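Local coordinates for phenol hydroxylase component phO (Pseudomonas stutzeri, PDB 3U52), which probably forms the small subunit of the hydroxylase of a multicomponent phenol hydroxylase, which converts phenol to catechol, at residues V44-L53 with P87-I98. Numbering follows the deposited sequence.
Sequences VQPGMTFSAL and PKADASLKEQGI
The carbonyl O of A89 takes two bonds from S51, one from the backbone N at 2.9 Å in the carbonyl plane and on a lone pair, the other from OG, which sits above that plane. The backbone N of S51, in the first turn of a helix, has no preceding turn to bond to; T49, the N-cap, meets the same need for A52 N, which donates to its OG1. Beside it, F50 N donates to A91 O and L93 N to M48 O (2.9 Å), a single bridge pairing T49 with S92, and K94 N reaches P46 O.

Beyond these bonds, P87 CB lies over the centre of the F50 ring, 3.6 Å from its centroid, a CH-pi contact, while I98 CD1 meets the ring edge in plane. With CG anti to the backbone N (chi1 -160°), the ring of F50 is carried into this apolar layer. A serine in place of this ring would probably leave P87 CB and I98 CD1 without their aromatic partner and open a gap between them. L93 CD2 presses tightly on V44 CG1 (3.4 Å) and touches M48 CG, whose chain runs side by side with it.

The contact thus packs the loop between strands 83-85 and 102-107 against the turn leading from strand 40-44 into helix 50-62, and that helix's first turn, with L26 of strand 24-29 touching L53 and I98, and W78 meeting F50 edge-to-face.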
ATOM      1  N   VAL E  44      16.051  26.907  49.124  1.00 26.13           N
ATOM      2  CA  VAL E  44      16.275  28.046  50.003  1.00 27.95           C
ATOM      3  C   VAL E  44      17.118  27.567  51.214  1.00 28.47           C
ATOM      4  O   VAL E  44      17.021  26.394  51.623  1.00 27.87           O
ATOM      5  CB  VAL E  44      14.844  28.528  50.377  1.00 27.96           C
ATOM      6  CG1 VAL E  44      14.415  28.267  51.800  1.00 24.75           C
ATOM      7  CG2 VAL E  44      14.468  29.826  49.780  1.00 30.00           C
ATOM      8  N   GLN E  45      17.951  28.461  51.757  1.00 31.72           N
ATOM      9  CA  GLN E  45      18.755  28.133  52.958  1.00 34.10           C
ATOM     10  C   GLN E  45      17.884  28.424  54.176  1.00 33.79           C
ATOM     11  O   GLN E  45      17.472  29.564  54.363  1.00 34.93           O
ATOM     12  CB  GLN E  45      20.073  28.948  53.022  1.00 35.28           C
ATOM     13  CG  GLN E  45      20.665  29.488  51.654  1.00 40.50           C
ATOM     14  CD  GLN E  45      21.711  28.567  50.967  1.00 49.26           C
ATOM     15  OE1 GLN E  45      22.234  27.614  51.580  1.00 51.86           O
ATOM     16  NE2 GLN E  45      22.016  28.858  49.674  1.00 50.46           N
ATOM     17  N   PRO E  46      17.603  27.411  55.019  1.00 33.81           N
ATOM     18  CA  PRO E  46      16.763  27.614  56.213  1.00 33.64           C
ATOM     19  C   PRO E  46      17.290  28.749  57.144  1.00 35.03           C
ATOM     20  O   PRO E  46      16.534  29.328  57.933  1.00 34.46           O
ATOM     21  CB  PRO E  46      16.799  26.253  56.910  1.00 34.54           C
ATOM     22  CG  PRO E  46      17.886  25.455  56.226  1.00 33.71           C
ATOM     23  CD  PRO E  46      18.095  26.023  54.901  1.00 33.91           C
ATOM     24  N   GLY E  47      18.564  29.092  57.006  1.00 35.05           N
ATOM     25  CA  GLY E  47      19.138  30.187  57.768  1.00 35.97           C
ATOM     26  C   GLY E  47      18.947  31.591  57.199  1.00 36.09           C
ATOM     27  O   GLY E  47      19.178  32.579  57.919  1.00 36.23           O
ATOM     28  N   MET E  48      18.517  31.714  55.939  1.00 35.34           N
ATOM     29  CA  MET E  48      18.395  33.056  55.360  1.00 35.03           C
ATOM     30  C   MET E  48      17.255  33.794  56.061  1.00 34.23           C
ATOM     31  O   MET E  48      16.362  33.166  56.608  1.00 33.92           O
ATOM     32  CB  MET E  48      18.198  33.011  53.847  1.00 35.73           C
ATOM     33  CG  MET E  48      16.764  32.707  53.396  1.00 35.96           C
ATOM     34  SD  MET E  48      16.572  32.491  51.596  1.00 38.91           S
ATOM     35  CE  MET E  48      17.174  34.005  50.906  1.00 32.89           C
ATOM     36  N   THR E  49      17.313  35.114  56.079  1.00 34.41           N
ATOM     37  CA  THR E  49      16.289  35.892  56.791  1.00 34.14           C
ATOM     38  C   THR E  49      15.055  36.027  55.896  1.00 33.60           C
ATOM     39  O   THR E  49      15.151  35.938  54.680  1.00 32.45           O
ATOM     40  CB  THR E  49      16.797  37.314  57.158  1.00 34.09           C
ATOM     41  OG1 THR E  49      17.156  38.023  55.968  1.00 34.43           O
ATOM     42  CG2 THR E  49      18.029  37.260  58.064  1.00 34.43           C
ATOM     43  N   PHE E  50      13.902  36.257  56.498  1.00 34.16           N
ATOM     44  CA  PHE E  50      12.706  36.526  55.721  1.00 33.79           C
ATOM     45  C   PHE E  50      12.907  37.695  54.757  1.00 34.41           C
ATOM     46  O   PHE E  50      12.424  37.630  53.635  1.00 34.50           O
ATOM     47  CB  PHE E  50      11.469  36.731  56.595  1.00 33.62           C
ATOM     48  CG  PHE E  50      10.181  36.526  55.836  1.00 34.56           C
ATOM     49  CD1 PHE E  50       9.613  37.577  55.102  1.00 35.60           C
ATOM     50  CD2 PHE E  50       9.582  35.268  55.787  1.00 30.30           C
ATOM     51  CE1 PHE E  50       8.427  37.389  54.353  1.00 32.35           C
ATOM     52  CE2 PHE E  50       8.417  35.077  55.053  1.00 32.17           C
ATOM     53  CZ  PHE E  50       7.841  36.141  54.337  1.00 31.61           C
ATOM     54  N   SER E  51      13.628  38.749  55.153  1.00 34.17           N
ATOM     55  CA  SER E  51      13.828  39.884  54.248  1.00 34.95           C
ATOM     56  C   SER E  51      14.773  39.544  53.093  1.00 34.77           C
ATOM     57  O   SER E  51      14.618  40.085  51.989  1.00 35.51           O
ATOM     58  CB  SER E  51      14.279  41.148  55.003  1.00 35.64           C
ATOM     59  OG  SER E  51      15.529  40.899  55.653  1.00 40.23           O
ATOM     60  N   ALA E  52      15.736  38.640  53.315  1.00 34.28           N
ATOM     61  CA  ALA E  52      16.594  38.148  52.214  1.00 34.14           C
ATOM     62  C   ALA E  52      15.782  37.308  51.181  1.00 33.56           C
ATOM     63  O   ALA E  52      15.994  37.442  49.975  1.00 33.09           O
ATOM     64  CB  ALA E  52      17.789  37.353  52.754  1.00 33.85           C
ATOM     65  N   LEU E  53      14.851  36.481  51.664  1.00 32.97           N
ATOM     66  CA  LEU E  53      13.949  35.695  50.796  1.00 32.74           C
ATOM     67  C   LEU E  53      13.175  36.603  49.851  1.00 33.20           C
ATOM     68  O   LEU E  53      13.154  36.378  48.639  1.00 33.02           O
ATOM     69  CB  LEU E  53      12.972  34.870  51.619  1.00 32.39           C
ATOM     70  CG  LEU E  53      11.816  34.233  50.826  1.00 32.81           C
ATOM     71  CD1 LEU E  53      12.348  33.024  50.025  1.00 32.75           C
ATOM     72  CD2 LEU E  53      10.690  33.837  51.789  1.00 31.62           C
ATOM     73  N   PRO E  87       5.337  37.744  59.253  1.00 37.69           N
ATOM     74  CA  PRO E  87       6.745  37.538  59.085  1.00 38.39           C
ATOM     75  C   PRO E  87       7.562  38.468  59.976  1.00 39.43           C
ATOM     76  O   PRO E  87       7.155  39.615  60.212  1.00 38.49           O
ATOM     77  CB  PRO E  87       6.980  37.916  57.623  1.00 39.11           C
ATOM     78  CG  PRO E  87       5.825  38.764  57.223  1.00 38.19           C
ATOM     79  CD  PRO E  87       4.688  38.287  58.037  1.00 38.33           C
ATOM     80  N   LYS E  88       8.706  37.963  60.437  1.00 39.79           N
ATOM     81  CA  LYS E  88       9.758  38.760  61.085  1.00 40.60           C
ATOM     82  C   LYS E  88      10.903  38.958  60.094  1.00 39.98           C
ATOM     83  O   LYS E  88      11.632  38.022  59.775  1.00 40.11           O
ATOM     84  CB  LYS E  88      10.268  38.023  62.319  1.00 40.58           C
ATOM     85  CG  LYS E  88       9.188  37.725  63.344  1.00 43.78           C
ATOM     86  CD  LYS E  88       9.190  36.238  63.769  1.00 49.35           C
ATOM     87  CE  LYS E  88       9.165  36.047  65.311  1.00 53.26           C
ATOM     88  NZ  LYS E  88       7.991  36.689  66.019  1.00 51.41           N
ATOM     89  N   ALA E  89      11.057  40.176  59.600  1.00 39.50           N
ATOM     90  CA  ALA E  89      12.022  40.451  58.549  1.00 40.08           C
ATOM     91  C   ALA E  89      13.457  39.961  58.844  1.00 40.36           C
ATOM     92  O   ALA E  89      14.103  39.387  57.988  1.00 39.79           O
ATOM     93  CB  ALA E  89      12.021  41.927  58.223  1.00 40.17           C
ATOM     94  N   ASP E  90      13.943  40.183  60.061  1.00 40.72           N
ATOM     95  CA  ASP E  90      15.345  39.951  60.375  1.00 41.18           C
ATOM     96  C   ASP E  90      15.586  38.554  60.983  1.00 40.22           C
ATOM     97  O   ASP E  90      16.708  38.236  61.355  1.00 40.92           O
ATOM     98  CB  ASP E  90      15.870  41.082  61.304  1.00 42.10           C
ATOM     99  CG  ASP E  90      16.019  42.446  60.581  1.00 46.24           C
ATOM    100  OD1 ASP E  90      16.661  42.520  59.492  1.00 49.89           O
ATOM    101  OD2 ASP E  90      15.518  43.478  61.116  1.00 49.67           O
ATOM    102  N   ALA E  91      14.545  37.728  61.069  1.00 38.91           N
ATOM    103  CA  ALA E  91      14.645  36.358  61.614  1.00 37.64           C
ATOM    104  C   ALA E  91      14.747  35.300  60.505  1.00 37.14           C
ATOM    105  O   ALA E  91      14.146  35.450  59.431  1.00 37.19           O
ATOM    106  CB  ALA E  91      13.480  36.059  62.473  1.00 36.94           C
ATOM    107  N   SER E  92      15.489  34.232  60.774  1.00 35.98           N
ATOM    108  CA  SER E  92      15.693  33.194  59.773  1.00 35.02           C
ATOM    109  C   SER E  92      14.360  32.522  59.407  1.00 34.17           C
ATOM    110  O   SER E  92      13.369  32.608  60.145  1.00 33.35           O
ATOM    111  CB  SER E  92      16.730  32.153  60.248  1.00 34.61           C
ATOM    112  OG  SER E  92      16.131  31.184  61.088  1.00 33.52           O
ATOM    113  N   LEU E  93      14.344  31.850  58.262  1.00 33.86           N
ATOM    114  CA  LEU E  93      13.161  31.075  57.855  1.00 33.91           C
ATOM    115  C   LEU E  93      12.822  30.019  58.895  1.00 34.05           C
ATOM    116  O   LEU E  93      11.676  29.900  59.324  1.00 34.03           O
ATOM    117  CB  LEU E  93      13.404  30.446  56.466  1.00 33.71           C
ATOM    118  CG  LEU E  93      12.968  31.231  55.209  1.00 35.07           C
ATOM    119  CD1 LEU E  93      12.823  32.755  55.346  1.00 32.42           C
ATOM    120  CD2 LEU E  93      13.794  30.856  53.989  1.00 33.71           C
ATOM    121  N   LYS E  94      13.832  29.264  59.316  1.00 34.89           N
ATOM    122  CA  LYS E  94      13.642  28.141  60.220  1.00 36.04           C
ATOM    123  C   LYS E  94      13.120  28.549  61.622  1.00 36.18           C
ATOM    124  O   LYS E  94      12.244  27.884  62.183  1.00 35.36           O
ATOM    125  CB  LYS E  94      14.957  27.355  60.343  1.00 36.89           C
ATOM    126  CG  LYS E  94      14.853  26.133  61.235  1.00 40.12           C
ATOM    127  CD  LYS E  94      16.125  25.324  61.270  1.00 46.89           C
ATOM    128  CE  LYS E  94      15.817  23.905  61.776  1.00 50.19           C
ATOM    129  NZ  LYS E  94      16.995  22.967  61.728  1.00 51.89           N
ATOM    130  N   GLU E  95      13.660  29.630  62.189  1.00 37.66           N
ATOM    131  CA  GLU E  95      13.207  30.083  63.526  1.00 38.47           C
ATOM    132  C   GLU E  95      11.757  30.580  63.575  1.00 37.95           C
ATOM    133  O   GLU E  95      11.098  30.485  64.610  1.00 38.02           O
ATOM    134  CB  GLU E  95      14.185  31.068  64.182  1.00 39.08           C
ATOM    135  CG  GLU E  95      14.539  32.263  63.382  1.00 43.80           C
ATOM    136  CD  GLU E  95      15.434  33.246  64.142  1.00 50.18           C
ATOM    137  OE1 GLU E  95      16.616  33.440  63.742  1.00 53.38           O
ATOM    138  OE2 GLU E  95      14.947  33.838  65.138  1.00 53.03           O
ATOM    139  N   GLN E  96      11.233  31.054  62.448  1.00 37.49           N
ATOM    140  CA  GLN E  96       9.822  31.403  62.409  1.00 36.53           C
ATOM    141  C   GLN E  96       8.864  30.301  61.927  1.00 36.11           C
ATOM    142  O   GLN E  96       7.678  30.546  61.749  1.00 35.95           O
ATOM    143  CB  GLN E  96       9.597  32.765  61.741  1.00 36.59           C
ATOM    144  CG  GLN E  96      10.205  32.934  60.390  1.00 37.02           C
ATOM    145  CD  GLN E  96      10.321  34.381  60.007  1.00 38.02           C
ATOM    146  OE1 GLN E  96      11.367  34.830  59.581  1.00 40.30           O
ATOM    147  NE2 GLN E  96       9.241  35.121  60.153  1.00 36.09           N
ATOM    148  N   GLY E  97       9.360  29.072  61.768  1.00 35.67           N
ATOM    149  CA  GLY E  97       8.462  27.941  61.498  1.00 33.96           C
ATOM    150  C   GLY E  97       8.207  27.652  60.022  1.00 33.37           C
ATOM    151  O   GLY E  97       7.297  26.884  59.669  1.00 32.66           O
ATOM    152  N   ILE E  98       9.004  28.267  59.152  1.00 32.15           N
ATOM    153  CA  ILE E  98       8.901  28.010  57.706  1.00 31.08           C
ATOM    154  C   ILE E  98       9.778  26.778  57.428  1.00 30.33           C
ATOM    155  O   ILE E  98      10.993  26.883  57.299  1.00 31.11           O
ATOM    156  CB  ILE E  98       9.293  29.263  56.903  1.00 31.42           C
ATOM    157  CG1 ILE E  98       8.302  30.399  57.200  1.00 28.84           C
ATOM    158  CG2 ILE E  98       9.322  28.997  55.372  1.00 31.84           C
ATOM    159  CD1 ILE E  98       8.848  31.752  56.801  1.00 26.88           C
TER